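PDB 6KD7: polyprenyl synthetase from Nonlabens dokdonensis, which probably catalyses magnesium-dependent prenyl transfer, building geranylgeranyl pyrophosphate from shorter prenyl pyrophosphates. Local coordinates for residues Phe150-Tyr161 and Lys234-Glu243. Numbering follows the deposited sequence.
Sequences FETRDDVSVPEY and KTYLYLKSIE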
# COMPACT_ATOMS: atom_id res chain seq x y z
N PHE A 150 22.65 1.40 -16.85
CA PHE A 150 23.47 0.19 -16.58
C PHE A 150 22.73 -0.78 -15.66
O PHE A 150 23.02 -1.98 -15.69
CB PHE A 150 24.81 0.55 -15.93
CG PHE A 150 25.82 1.28 -16.77
CD1 PHE A 150 25.67 1.42 -18.14
CD2 PHE A 150 26.93 1.84 -16.17
CE1 PHE A 150 26.60 2.10 -18.90
CE2 PHE A 150 27.89 2.51 -16.94
CZ PHE A 150 27.71 2.64 -18.30
N GLU A 151 21.76 -0.28 -14.90
CA GLU A 151 21.01 -1.14 -13.95
C GLU A 151 20.30 -2.26 -14.70
O GLU A 151 20.11 -3.30 -14.10
CB GLU A 151 19.98 -0.33 -13.16
CG GLU A 151 20.59 0.66 -12.20
CD GLU A 151 19.56 1.53 -11.52
OE1 GLU A 151 18.37 1.28 -11.69
OE2 GLU A 151 19.96 2.47 -10.82
N THR A 152 19.84 -2.02 -15.92
CA THR A 152 19.06 -3.05 -16.65
C THR A 152 19.87 -3.63 -17.80
O THR A 152 19.27 -4.21 -18.70
CB THR A 152 17.71 -2.49 -17.10
OG1 THR A 152 18.01 -1.38 -17.93
CG2 THR A 152 16.85 -2.06 -15.93
N ARG A 153 21.18 -3.45 -17.78
CA ARG A 153 22.02 -4.03 -18.85
C ARG A 153 22.83 -5.17 -18.25
O ARG A 153 23.30 -5.03 -17.13
CB ARG A 153 22.92 -2.96 -19.46
CG ARG A 153 22.20 -2.06 -20.44
CD ARG A 153 23.17 -1.14 -21.14
NE ARG A 153 24.26 -1.87 -21.74
CZ ARG A 153 25.41 -1.31 -22.09
NH1 ARG A 153 25.60 -0.02 -21.90
NH2 ARG A 153 26.36 -2.05 -22.62
N ASP A 154 22.95 -6.28 -18.96
CA ASP A 154 23.78 -7.40 -18.44
C ASP A 154 25.13 -7.33 -19.14
O ASP A 154 26.00 -8.13 -18.82
CB ASP A 154 23.10 -8.74 -18.68
CG ASP A 154 21.59 -8.69 -18.58
OD1 ASP A 154 21.08 -8.49 -17.46
OD2 ASP A 154 20.93 -8.85 -19.63
N ASP A 155 25.30 -6.33 -20.01
CA ASP A 155 26.50 -6.28 -20.88
C ASP A 155 27.22 -4.92 -20.78
O ASP A 155 27.34 -4.28 -21.82
CB ASP A 155 26.00 -6.48 -22.32
CG ASP A 155 24.72 -5.72 -22.67
OD1 ASP A 155 23.68 -5.90 -21.99
OD2 ASP A 155 24.74 -4.98 -23.66
N VAL A 156 27.82 -4.58 -19.64
CA VAL A 156 28.49 -3.25 -19.55
C VAL A 156 30.02 -3.41 -19.67
O VAL A 156 30.58 -4.17 -18.89
CB VAL A 156 28.12 -2.53 -18.25
CG1 VAL A 156 28.97 -1.29 -18.04
CG2 VAL A 156 26.65 -2.18 -18.19
N SER A 157 30.64 -2.70 -20.61
CA SER A 157 32.11 -2.76 -20.81
C SER A 157 32.84 -1.81 -19.86
O SER A 157 32.23 -0.85 -19.40
CB SER A 157 32.49 -2.50 -22.22
OG SER A 157 32.35 -1.13 -22.53
N VAL A 158 34.11 -2.10 -19.60
CA VAL A 158 34.96 -1.26 -18.71
C VAL A 158 35.04 0.14 -19.31
O VAL A 158 34.88 1.14 -18.63
CB VAL A 158 36.32 -1.95 -18.52
CG1 VAL A 158 37.30 -1.06 -17.78
CG2 VAL A 158 36.13 -3.25 -17.77
N PRO A 159 35.25 0.27 -20.63
CA PRO A 159 35.24 1.58 -21.26
C PRO A 159 33.94 2.34 -21.00
O PRO A 159 33.99 3.53 -20.72
CB PRO A 159 35.47 1.31 -22.75
CG PRO A 159 36.22 -0.01 -22.75
CD PRO A 159 35.70 -0.79 -21.54
N GLU A 160 32.80 1.67 -21.09
CA GLU A 160 31.50 2.35 -20.86
C GLU A 160 31.40 2.76 -19.39
O GLU A 160 30.99 3.85 -19.14
CB GLU A 160 30.33 1.43 -21.19
CG GLU A 160 30.12 1.21 -22.68
CD GLU A 160 29.03 0.16 -22.89
OE1 GLU A 160 29.14 -0.94 -22.31
OE2 GLU A 160 28.03 0.50 -23.49
N TYR A 161 31.80 1.90 -18.47
CA TYR A 161 31.84 2.22 -17.02
C TYR A 161 32.77 3.45 -16.80
O TYR A 161 32.37 4.35 -16.04
CB TYR A 161 32.29 1.02 -16.18
CG TYR A 161 32.22 1.32 -14.70
CD1 TYR A 161 30.99 1.36 -14.04
CD2 TYR A 161 33.36 1.71 -13.99
CE1 TYR A 161 30.91 1.71 -12.69
CE2 TYR A 161 33.29 2.09 -12.66
CZ TYR A 161 32.06 2.07 -12.00
OH TYR A 161 32.01 2.46 -10.70
N LYS A 234 27.24 -2.69 -10.89
CA LYS A 234 28.36 -3.26 -11.68
C LYS A 234 29.49 -2.22 -11.71
O LYS A 234 29.55 -1.41 -12.67
CB LYS A 234 27.80 -3.63 -13.06
CG LYS A 234 26.89 -4.87 -13.06
CD LYS A 234 26.50 -5.35 -14.45
CE LYS A 234 25.58 -4.41 -15.19
NZ LYS A 234 24.23 -4.44 -14.59
N THR A 235 30.28 -2.16 -10.64
CA THR A 235 31.38 -1.18 -10.50
C THR A 235 32.66 -1.79 -11.07
O THR A 235 32.64 -2.95 -11.51
CB THR A 235 31.57 -0.74 -9.06
OG1 THR A 235 32.07 -1.85 -8.31
CG2 THR A 235 30.31 -0.18 -8.43
N TYR A 236 33.75 -1.03 -11.05
CA TYR A 236 35.01 -1.49 -11.69
C TYR A 236 35.44 -2.80 -11.04
O TYR A 236 35.89 -3.68 -11.75
CB TYR A 236 36.09 -0.41 -11.55
CG TYR A 236 37.29 -0.61 -12.43
CD1 TYR A 236 37.32 -0.11 -13.72
CD2 TYR A 236 38.40 -1.29 -11.98
CE1 TYR A 236 38.42 -0.29 -14.54
CE2 TYR A 236 39.51 -1.47 -12.78
CZ TYR A 236 39.52 -0.97 -14.06
OH TYR A 236 40.61 -1.16 -14.85
N LEU A 237 35.22 -2.91 -9.74
CA LEU A 237 35.59 -4.11 -8.96
C LEU A 237 34.86 -5.33 -9.54
O LEU A 237 35.52 -6.31 -9.82
CB LEU A 237 35.13 -3.79 -7.54
CG LEU A 237 35.77 -4.56 -6.39
CD1 LEU A 237 37.26 -4.71 -6.60
CD2 LEU A 237 35.47 -3.86 -5.08
N TYR A 238 33.55 -5.23 -9.78
CA TYR A 238 32.79 -6.36 -10.36
C TYR A 238 33.17 -6.61 -11.82
O TYR A 238 33.40 -7.76 -12.18
CB TYR A 238 31.29 -6.11 -10.25
CG TYR A 238 30.42 -7.07 -11.03
CD1 TYR A 238 30.05 -6.80 -12.33
CD2 TYR A 238 29.95 -8.24 -10.45
CE1 TYR A 238 29.25 -7.67 -13.05
CE2 TYR A 238 29.14 -9.11 -11.15
CZ TYR A 238 28.79 -8.83 -12.46
OH TYR A 238 28.00 -9.67 -13.17
N LEU A 239 33.29 -5.55 -12.61
CA LEU A 239 33.56 -5.67 -14.07
C LEU A 239 34.89 -6.40 -14.31
O LEU A 239 34.95 -7.17 -15.24
CB LEU A 239 33.54 -4.28 -14.70
CG LEU A 239 32.18 -3.60 -14.75
CD1 LEU A 239 32.29 -2.20 -15.31
CD2 LEU A 239 31.20 -4.41 -15.58
N LYS A 240 35.89 -6.14 -13.49
CA LYS A 240 37.23 -6.77 -13.63
C LYS A 240 37.18 -8.20 -13.09
O LYS A 240 37.76 -9.08 -13.71
CB LYS A 240 38.30 -5.95 -12.89
CG LYS A 240 38.58 -4.58 -13.45
CD LYS A 240 38.92 -4.56 -14.93
CE LYS A 240 40.35 -4.99 -15.20
NZ LYS A 240 40.55 -5.07 -16.67
N SER A 241 36.48 -8.43 -11.98
CA SER A 241 36.31 -9.77 -11.38
C SER A 241 35.70 -10.75 -12.40
O SER A 241 36.20 -11.87 -12.50
CB SER A 241 35.52 -9.67 -10.15
OG SER A 241 36.24 -8.97 -9.16
N ILE A 242 34.74 -10.32 -13.22
CA ILE A 242 34.05 -11.27 -14.14
C ILE A 242 34.88 -11.50 -15.39
O ILE A 242 34.41 -12.25 -16.23
CB ILE A 242 32.62 -10.83 -14.47
CG1 ILE A 242 32.55 -9.51 -15.23
CG2 ILE A 242 31.78 -10.82 -13.20
CD1 ILE A 242 31.23 -9.29 -15.99
N GLU A 243 36.03 -10.86 -15.56
CA GLU A 243 36.92 -11.13 -16.73
C GLU A 243 37.58 -12.51 -16.52
O GLU A 243 38.03 -13.11 -17.49
CB GLU A 243 37.93 -10.01 -16.91
CG GLU A 243 37.35 -8.79 -17.60
CD GLU A 243 38.27 -7.58 -17.66
OE1 GLU A 243 39.31 -7.60 -16.99
OE2 GLU A 243 37.96 -6.63 -18.39
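Tyr161 lays one face of its ring over the backbone from Thr235 to Tyr236, with CE2 3.5 Å from Tyr236 N. In the all-helical prenyltransferase fold this contact joins the first turn of helix 158-183, and the loop leading into it, to the short helix 236-241. CG of Tyr161 stands anti to its own backbone N (chi1 -175°), which carries the ring across the start of helix 236-241, where Thr235 is the N-cap residue. The phenol OH touches Thr235 CB and is hydrogen-bonded to Asp210, whose OD2 also accepts from Tyr236 N; one carboxylate oxygen of helix 188-215 thereby ties both partners together. A bound magnesium ion lies about 6 Å from the Tyr161 side chain, placing this junction beside the metal site.

Leu239 fills the angle between loop and helix. Its CD1 presses on Tyr161 CB at 3.3 Å, while CD2 meets the carbonyl O of Val156. The two methyls of Val158 part company: CG1 lies 3.5 Å from Tyr236 CE1, and CG2 lies beside Leu239 CB and near the carboxylate of Glu243, which is salt-bridged to Lys240. The Tyr236 side chain also packs on Thr287 and Ala290 of helix 283-303.

At the N-terminus of helix 158-183, Ser157 (N-cap) and Glu160 form a capping box: Ser157 N donates almost straight to Glu160 OE1 (178°), and Glu160 N returns a bond to Ser157 OG. Arg153 holds the same carboxylate end-on, fastening the loop to its cap. Lys234, bent at chi3 and chi4, curls its ammonium into the type I beta turn Phe150-Arg153. NZ donates hydrogen bonds to Phe150 O (3.0 Å), on the face opposite Arg153 N, and to Arg153 O (2.8 Å), nearly in line with that carbonyl (174°).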